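Side-chain contacts in probable sulfate-binding lipoprotein SubI (Mycobacterium tuberculosis, PDB 6DDN), which probably captures sulfate on the outer side of the cell membrane as the binding component of a transport system: residues Leu56-Tyr59 and Gly65-Ala68; Thr143-Ala148 and Asn238-Thr243; Ile234-Glu239 and Ile261-Ala266. All blocks are in the same frame, centred on the assembly; numbering follows the deposited sequence.

Contact 3 lies at the sulfate site, its centre about 2 Å from the centre of the chain, and the other two lie at similar distances from it: its centre is about 12 Å from that of contact 1 and about 13 Å from that of contact 2, while contacts 1 and 2 are about 19 Å apart, centre to centre. All three reach the same mixed sheet. Contact 1 meets contact 3 through Tyr59, whose OH is 3.1 Å from Asn263 OD1, a probable hydrogen bond, and through Trp66, which packs on Leu265. Contacts 2 and 3 share Asn238 and Glu239 at the start of helix 237-245, and Thr143 N lies 3.0 Å from Ser235 O, probably as a hydrogen bond between neighbouring strands.

Contact 1: Leu56-Tyr59 and Gly65-Ala68; sequences LVAY and GWSA
Ala58, on the strand segment, and Trp66, on the helix, are the closest backbone pair here, with their CA atoms 9.3 Å apart; side chains have to span that distance. The two segments lie on the first strand and on the helix of a beta-alpha-beta unit, made of strand 53-58, helix 63-74 and the parallel strand 83-88, and Trp66 reaches from the helix to the sheet. On the strand side Leu56 does most of the touching. One of its two methyls, CD2, stands over the middle of the indole, 3.3 Å above the ring plane. This is a CH-pi contact: CD2 is 3.5 Å from the centroid of the six-membered ring of Trp66 and only 18° off its normal. The methyl sits close to the bond shared by the two rings, 3.4 Å from both Trp66 CD2 and Trp66 CE2, so it covers the indole as a whole. Leu56 gets there with CG anti to its backbone N (chi1 170°), and the two side chains cross at about a right angle. Trp293 adds an edge-to-face ring contact to the indole. At the polar corner, Trp66 NE1 is hydrogen-bonded to Asn108 OD1 on strand 106-108, which satisfies this buried N-H and should restrict the rotation of the ring. Beside that corner lies the methyl of Ala58, its CB approaching obliquely to 4.2 Å from Trp66 NE1.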
loop_
_atom_site.group_PDB
_atom_site.type_symbol
_atom_site.label_atom_id
_atom_site.label_comp_id
_atom_site.label_asym_id
_atom_site.label_seq_id
_atom_site.Cartn_x
_atom_site.Cartn_y
_atom_site.Cartn_z
ATOM N N LEU A 56 5.139 9.536 -13.110
ATOM C CA LEU A 56 4.323 8.912 -12.080
ATOM C C LEU A 56 4.955 9.180 -10.721
ATOM O O LEU A 56 6.090 8.757 -10.468
ATOM C CB LEU A 56 4.191 7.408 -12.316
ATOM C CG LEU A 56 3.544 6.641 -11.159
ATOM C CD1 LEU A 56 2.082 7.025 -11.004
ATOM C CD2 LEU A 56 3.684 5.151 -11.364
ATOM N N VAL A 57 4.232 9.885 -9.862
ATOM C CA VAL A 57 4.631 10.088 -8.475
ATOM C C VAL A 57 3.892 9.046 -7.649
ATOM O O VAL A 57 2.682 9.159 -7.425
ATOM C CB VAL A 57 4.328 11.514 -7.997
ATOM C CG1 VAL A 57 4.581 11.639 -6.500
ATOM C CG2 VAL A 57 5.175 12.516 -8.763
ATOM N N ALA A 58 4.611 8.019 -7.209
ATOM C CA ALA A 58 4.022 6.907 -6.482
ATOM C C ALA A 58 4.581 6.849 -5.069
ATOM O O ALA A 58 5.538 7.545 -4.720
ATOM C CB ALA A 58 4.269 5.578 -7.209
ATOM N N TYR A 59 3.970 5.994 -4.247
ATOM C CA TYR A 59 4.414 5.835 -2.869
ATOM C C TYR A 59 5.663 4.959 -2.804
ATOM O O TYR A 59 6.363 4.798 -3.806
ATOM C CB TYR A 59 3.281 5.283 -1.989
ATOM C CG TYR A 59 2.712 3.933 -2.378
ATOM C CD1 TYR A 59 1.961 3.773 -3.536
ATOM C CD2 TYR A 59 2.889 2.828 -1.558
ATOM C CE1 TYR A 59 1.429 2.541 -3.881
ATOM C CE2 TYR A 59 2.360 1.598 -1.892
ATOM C CZ TYR A 59 1.635 1.456 -3.054
ATOM O OH TYR A 59 1.113 0.224 -3.379
ATOM N N GLY A 65 5.820 -3.670 -9.363
ATOM C CA GLY A 65 4.746 -3.795 -10.323
ATOM C C GLY A 65 4.836 -2.762 -11.425
ATOM O O GLY A 65 4.580 -3.069 -12.593
ATOM N N TRP A 66 5.206 -1.531 -11.066
ATOM C CA TRP A 66 5.304 -0.472 -12.065
ATOM C C TRP A 66 6.398 -0.769 -13.080
ATOM O O TRP A 66 6.196 -0.602 -14.287
ATOM C CB TRP A 66 5.548 0.876 -11.387
ATOM C CG TRP A 66 4.326 1.429 -10.744
ATOM C CD1 TRP A 66 4.140 1.680 -9.417
ATOM C CD2 TRP A 66 3.102 1.786 -11.397
ATOM N NE1 TRP A 66 2.877 2.179 -9.203
ATOM C CE2 TRP A 66 2.220 2.252 -10.404
ATOM C CE3 TRP A 66 2.668 1.761 -12.726
ATOM C CZ2 TRP A 66 0.931 2.689 -10.697
ATOM C CZ3 TRP A 66 1.390 2.193 -13.014
ATOM C CH2 TRP A 66 0.536 2.651 -12.006
ATOM N N SER A 67 7.563 -1.222 -12.611
ATOM C CA SER A 67 8.662 -1.517 -13.522
ATOM C C SER A 67 8.391 -2.729 -14.403
ATOM O O SER A 67 9.148 -2.961 -15.353
ATOM C CB SER A 67 9.957 -1.722 -12.733
ATOM O OG SER A 67 9.835 -2.802 -11.831
ATOM N N ALA A 68 7.347 -3.504 -14.115
ATOM C CA ALA A 68 6.923 -4.585 -14.994
ATOM C C ALA A 68 5.805 -4.176 -15.937
ATOM O O ALA A 68 5.708 -4.719 -17.043
ATOM C CB ALA A 68 6.462 -5.793 -14.173
#

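Contact 2: Thr143-Ala148 and Asn238-Thr243; sequences TFVVRA and NEAIAT
Thr143 and Val145 meet Ala240 in a small, buried and wholly apolar contact between a sheet strand and the helix packed against it. The topology is that of a split beta-alpha-beta unit, consistent with the type 2 periplasmic binding protein fold: helix 237-245 leads from strand 232-236 to strand 250-253, and strand 138-147 runs between these two, antiparallel to both. The backbone bonds bear this out, Thr143 and Val145 pairing with Ser235 and Leu233, Phe144 and Val146 with Val253 and Gln251. The helix therefore passes over the middle strand, and the small side chain of Ala240 is consistent with the close approach, the CA atoms of Val145 and Ala240 being 6.1 Å apart.

The single methyl of Ala240 is met from two strand residues. Val145 offers one branch, CG2, which touches Ala240 CB at 3.7 Å and also packs on Ser235 of the adjoining strand. Thr143 brings its methyl, CG2, to a looser 4.2 Å from Ala240 CB. With OG1 anti to the backbone N (chi1 -173°), the threonine turns its methyl to the helix while its hydroxyl makes weak hydrogen bonds with Val253 O and Thr254 OG1.

Next to Ala240, Glu239 is held by polar partners: its carboxylate by Arg219, in a salt bridge, and by Thr222, both of helix 218-227, its carbonyl within its own helix. That carbonyl oxygen is gripped twice, from opposite faces of the carbonyl plane: Thr243 N donates over 2.9 Å to Glu239 O, and Thr243 OG1 donates over 2.6 Å to that same Glu239 O, tilted 30° from the plane.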
loop_
_atom_site.group_PDB
_atom_site.type_symbol
_atom_site.label_atom_id
_atom_site.label_comp_id
_atom_site.label_asym_id
_atom_site.label_seq_id
_atom_site.Cartn_x
_atom_site.Cartn_y
_atom_site.Cartn_z
ATOM N N THR A 143 0.632 -7.796 6.436
ATOM C CA THR A 143 1.290 -9.047 6.776
ATOM C C THR A 143 2.448 -8.774 7.725
ATOM O O THR A 143 2.931 -7.645 7.842
ATOM C CB THR A 143 1.794 -9.774 5.523
ATOM O OG1 THR A 143 2.289 -11.069 5.883
ATOM C CG2 THR A 143 2.905 -8.977 4.860
ATOM N N PHE A 144 2.883 -9.829 8.415
ATOM C CA PHE A 144 4.056 -9.774 9.280
ATOM C C PHE A 144 5.269 -10.210 8.471
ATOM O O PHE A 144 5.382 -11.382 8.107
ATOM C CB PHE A 144 3.903 -10.690 10.492
ATOM C CG PHE A 144 2.776 -10.326 11.412
ATOM C CD1 PHE A 144 2.396 -9.009 11.588
ATOM C CD2 PHE A 144 2.111 -11.313 12.124
ATOM C CE1 PHE A 144 1.362 -8.684 12.447
ATOM C CE2 PHE A 144 1.077 -10.995 12.983
ATOM C CZ PHE A 144 0.701 -9.678 13.146
ATOM N N VAL A 145 6.183 -9.289 8.198
ATOM C CA VAL A 145 7.486 -9.703 7.697
ATOM C C VAL A 145 8.299 -10.219 8.871
ATOM O O VAL A 145 8.339 -9.605 9.946
ATOM C CB VAL A 145 8.206 -8.560 6.965
ATOM C CG1 VAL A 145 9.546 -9.050 6.438
ATOM C CG2 VAL A 145 7.358 -8.060 5.819
ATOM N N VAL A 146 8.944 -11.364 8.667
ATOM C CA VAL A 146 9.543 -12.139 9.741
ATOM C C VAL A 146 10.891 -12.646 9.253
ATOM O O VAL A 146 11.144 -12.746 8.052
ATOM C CB VAL A 146 8.619 -13.305 10.159
ATOM C CG1 VAL A 146 8.845 -14.526 9.279
ATOM C CG2 VAL A 146 8.798 -13.636 11.614
ATOM N N ARG A 147 11.773 -12.950 10.198
ATOM C CA ARG A 147 13.075 -13.444 9.785
ATOM C C ARG A 147 12.986 -14.918 9.406
ATOM O O ARG A 147 12.085 -15.644 9.836
ATOM C CB ARG A 147 14.114 -13.198 10.875
ATOM C CG ARG A 147 14.548 -11.751 10.851
ATOM C CD ARG A 147 15.450 -11.325 11.989
ATOM N NE ARG A 147 15.377 -9.874 12.175
ATOM C CZ ARG A 147 15.722 -8.967 11.260
ATOM N NH1 ARG A 147 16.198 -9.332 10.076
ATOM N NH2 ARG A 147 15.603 -7.676 11.538
ATOM N N ALA A 148 13.925 -15.343 8.563
ATOM C CA ALA A 148 13.862 -16.655 7.928
ATOM C C ALA A 148 13.659 -17.761 8.954
ATOM O O ALA A 148 14.437 -17.894 9.903
ATOM C CB ALA A 148 15.137 -16.902 7.121
ATOM N N ASN A 238 2.807 -7.377 -0.774
ATOM C CA ASN A 238 3.626 -7.208 -1.969
ATOM C C ASN A 238 5.063 -6.865 -1.604
ATOM O O ASN A 238 6.002 -7.306 -2.278
ATOM C CB ASN A 238 3.027 -6.133 -2.876
ATOM C CG ASN A 238 2.729 -4.841 -2.140
ATOM O OD1 ASN A 238 1.584 -4.564 -1.789
ATOM N ND2 ASN A 238 3.759 -4.030 -1.921
ATOM N N GLU A 239 5.256 -6.087 -0.537
ATOM C CA GLU A 239 6.607 -5.718 -0.134
ATOM C C GLU A 239 7.350 -6.910 0.454
ATOM O O GLU A 239 8.563 -7.051 0.256
ATOM C CB GLU A 239 6.563 -4.559 0.861
ATOM C CG GLU A 239 7.928 -4.136 1.396
ATOM C CD GLU A 239 8.685 -3.214 0.453
ATOM O OE1 GLU A 239 9.477 -2.384 0.948
ATOM O OE2 GLU A 239 8.498 -3.317 -0.779
ATOM N N ALA A 240 6.643 -7.781 1.177
ATOM C CA ALA A 240 7.271 -9.002 1.669
ATOM C C ALA A 240 7.669 -9.911 0.514
ATOM O O ALA A 240 8.764 -10.486 0.513
ATOM C CB ALA A 240 6.328 -9.731 2.626
ATOM N N ILE A 241 6.791 -10.044 -0.484
ATOM C CA ILE A 241 7.094 -10.868 -1.650
ATOM C C ILE A 241 8.295 -10.307 -2.400
ATOM O O ILE A 241 9.185 -11.054 -2.824
ATOM C CB ILE A 241 5.855 -10.976 -2.559
ATOM C CG1 ILE A 241 4.772 -11.818 -1.884
ATOM C CG2 ILE A 241 6.227 -11.569 -3.907
ATOM C CD1 ILE A 241 3.424 -11.727 -2.557
ATOM N N ALA A 242 8.344 -8.985 -2.568
ATOM C CA ALA A 242 9.448 -8.379 -3.303
ATOM C C ALA A 242 10.755 -8.495 -2.530
ATOM O O ALA A 242 11.816 -8.721 -3.125
ATOM C CB ALA A 242 9.132 -6.916 -3.610
ATOM N N THR A 243 10.701 -8.347 -1.205
ATOM C CA THR A 243 11.911 -8.461 -0.397
ATOM C C THR A 243 12.434 -9.893 -0.396
ATOM O O THR A 243 13.637 -10.123 -0.571
ATOM C CB THR A 243 11.637 -7.986 1.031
ATOM O OG1 THR A 243 11.077 -6.667 0.999
ATOM C CG2 THR A 243 12.924 -7.965 1.837
#

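Contact 3: Ile234-Glu239 and Ile261-Ala266; sequences ISYENE and IENPLA. With SO4 (sulfate ion), chain C.
Tyr236 and Ile261 are the nearest backbone pair, their CA atoms 7.8 Å apart, where strand 232-236 gives way to helix 237-245 with Tyr236 at the N-cap position. One side of the tyrosine ring packs against two side chains of strand 257-267. Ile261 touches it with both ends of its fork: CD1 arrives obliquely, 3.5 Å from Tyr236 CD2, and CG2 lies 3.9 Å from the same ring atom, Tyr236 CD2. The two side chains cross at about a right angle. With CG2 anti to the backbone N and chi2 extended at -173°, both methyls of the isoleucine reach the CD2-CE2 side of the ring. Asn263, two residues further on the same strand, brings ND2 to 4.1 Å from Tyr236 CE2, its amide plane 51° from that of the ring; this is packing, since the amide nitrogen donates to Ser110 O.

The far end of the ring meets the sulfate. Tyr236 OH donates to O2 of the ion over 2.8 Å, with O2 at the ring edge and near its plane, and the same hydroxyl is hydrogen-bonded to Ser110 OG. Ser175 OG and the backbone N atoms of Ala60, Ser177 and Gly218 also bind the ion. The hydroxyls and backbone N-H groups named here carry no formal charge; since Ser177 and Gly218 stand at the starts of helices 177-190 and 218-227, the helix ends may help to balance the charge of the sulfate, while Ile261 and Asn263 pack on one side of the ring and, with the Ser110 bond, probably limit its movement.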
loop_
_atom_site.group_PDB
_atom_site.type_symbol
_atom_site.label_atom_id
_atom_site.label_comp_id
_atom_site.label_asym_id
_atom_site.label_seq_id
_atom_site.Cartn_x
_atom_site.Cartn_y
_atom_site.Cartn_z
ATOM N N ILE A 234 5.756 -4.976 10.159
ATOM C CA ILE A 234 4.430 -4.903 9.556
ATOM C C ILE A 234 4.555 -4.202 8.213
ATOM O O ILE A 234 5.101 -3.097 8.126
ATOM C CB ILE A 234 3.446 -4.172 10.480
ATOM C CG1 ILE A 234 3.731 -4.504 11.944
ATOM C CG2 ILE A 234 2.023 -4.553 10.137
ATOM C CD1 ILE A 234 2.696 -3.946 12.902
ATOM N N SER A 235 4.058 -4.843 7.158
ATOM C CA SER A 235 4.327 -4.368 5.807
ATOM C C SER A 235 3.247 -4.884 4.868
ATOM O O SER A 235 2.393 -5.687 5.249
ATOM C CB SER A 235 5.714 -4.816 5.339
ATOM O OG SER A 235 6.019 -4.287 4.062
ATOM N N TYR A 236 3.296 -4.400 3.629
ATOM C CA TYR A 236 2.440 -4.940 2.584
ATOM C C TYR A 236 2.855 -6.369 2.256
ATOM O O TYR A 236 4.025 -6.743 2.369
ATOM C CB TYR A 236 2.519 -4.102 1.303
ATOM C CG TYR A 236 2.383 -2.603 1.455
ATOM C CD1 TYR A 236 3.451 -1.826 1.883
ATOM C CD2 TYR A 236 1.199 -1.959 1.122
ATOM C CE1 TYR A 236 3.333 -0.455 2.003
ATOM C CE2 TYR A 236 1.072 -0.588 1.239
ATOM C CZ TYR A 236 2.143 0.158 1.680
ATOM O OH TYR A 236 2.021 1.523 1.797
ATOM N N GLU A 237 1.878 -7.168 1.830
ATOM C CA GLU A 237 2.195 -8.495 1.315
ATOM C C GLU A 237 3.032 -8.407 0.045
ATOM O O GLU A 237 3.889 -9.264 -0.195
ATOM C CB GLU A 237 0.904 -9.272 1.058
ATOM C CG GLU A 237 1.095 -10.733 0.705
ATOM C CD GLU A 237 -0.142 -11.328 0.060
ATOM O OE1 GLU A 237 -0.810 -10.614 -0.718
ATOM O OE2 GLU A 237 -0.447 -12.508 0.333
ATOM N N ASN A 238 2.807 -7.377 -0.774
ATOM C CA ASN A 238 3.626 -7.208 -1.969
ATOM C C ASN A 238 5.063 -6.865 -1.604
ATOM O O ASN A 238 6.002 -7.306 -2.278
ATOM C CB ASN A 238 3.027 -6.133 -2.876
ATOM C CG ASN A 238 2.729 -4.841 -2.140
ATOM O OD1 ASN A 238 1.584 -4.564 -1.789
ATOM N ND2 ASN A 238 3.759 -4.030 -1.921
ATOM N N GLU A 239 5.256 -6.087 -0.537
ATOM C CA GLU A 239 6.607 -5.718 -0.134
ATOM C C GLU A 239 7.350 -6.910 0.454
ATOM O O GLU A 239 8.563 -7.051 0.256
ATOM C CB GLU A 239 6.563 -4.559 0.861
ATOM C CG GLU A 239 7.928 -4.136 1.396
ATOM C CD GLU A 239 8.685 -3.214 0.453
ATOM O OE1 GLU A 239 9.477 -2.384 0.948
ATOM O OE2 GLU A 239 8.498 -3.317 -0.779
ATOM N N ILE A 261 -5.671 -3.862 1.953
ATOM C CA ILE A 261 -4.967 -2.687 1.455
ATOM C C ILE A 261 -5.457 -2.390 0.045
ATOM O O ILE A 261 -5.489 -3.281 -0.812
ATOM C CB ILE A 261 -3.447 -2.909 1.477
ATOM C CG1 ILE A 261 -2.975 -3.181 2.906
ATOM C CG2 ILE A 261 -2.720 -1.715 0.872
ATOM C CD1 ILE A 261 -1.468 -3.258 3.049
ATOM N N GLU A 262 -5.854 -1.141 -0.193
ATOM C CA GLU A 262 -6.325 -0.694 -1.499
ATOM C C GLU A 262 -5.536 0.543 -1.895
ATOM O O GLU A 262 -5.643 1.583 -1.238
ATOM C CB GLU A 262 -7.826 -0.392 -1.478
ATOM C CG GLU A 262 -8.693 -1.564 -1.045
ATOM C CD GLU A 262 -10.171 -1.291 -1.235
ATOM O OE1 GLU A 262 -10.779 -1.897 -2.144
ATOM O OE2 GLU A 262 -10.725 -0.465 -0.479
ATOM N N ASN A 263 -4.754 0.433 -2.969
ATOM C CA ASN A 263 -3.847 1.498 -3.367
ATOM C C ASN A 263 -4.446 2.291 -4.518
ATOM O O ASN A 263 -4.541 1.764 -5.637
ATOM C CB ASN A 263 -2.494 0.917 -3.766
ATOM C CG ASN A 263 -1.877 0.082 -2.661
ATOM O OD1 ASN A 263 -1.639 -1.113 -2.830
ATOM N ND2 ASN A 263 -1.619 0.709 -1.519
ATOM N N PRO A 264 -4.850 3.540 -4.306
ATOM C CA PRO A 264 -5.514 4.301 -5.369
ATOM C C PRO A 264 -4.543 4.844 -6.410
ATOM O O PRO A 264 -3.354 5.058 -6.159
ATOM C CB PRO A 264 -6.189 5.448 -4.609
ATOM C CG PRO A 264 -5.345 5.627 -3.390
ATOM C CD PRO A 264 -4.847 4.259 -3.021
ATOM N N LEU A 265 -5.095 5.080 -7.600
ATOM C CA LEU A 265 -4.377 5.660 -8.725
ATOM C C LEU A 265 -5.287 6.664 -9.413
ATOM O O LEU A 265 -6.473 6.395 -9.619
ATOM C CB LEU A 265 -3.933 4.584 -9.726
ATOM C CG LEU A 265 -3.501 5.036 -11.123
ATOM C CD1 LEU A 265 -2.044 5.472 -11.135
ATOM C CD2 LEU A 265 -3.740 3.926 -12.136
ATOM N N ALA A 266 -4.732 7.819 -9.767
ATOM C CA ALA A 266 -5.512 8.864 -10.410
ATOM C C ALA A 266 -4.619 9.661 -11.346
ATOM O O ALA A 266 -3.409 9.770 -11.134
ATOM C CB ALA A 266 -6.164 9.795 -9.382
HETATM S S SO4 C . 4.353 4.167 2.059
HETATM O O1 SO4 C . 4.692 5.097 0.985
HETATM O O2 SO4 C . 4.486 2.797 1.570
HETATM O O3 SO4 C . 5.253 4.365 3.190
HETATM O O4 SO4 C . 2.979 4.407 2.489
#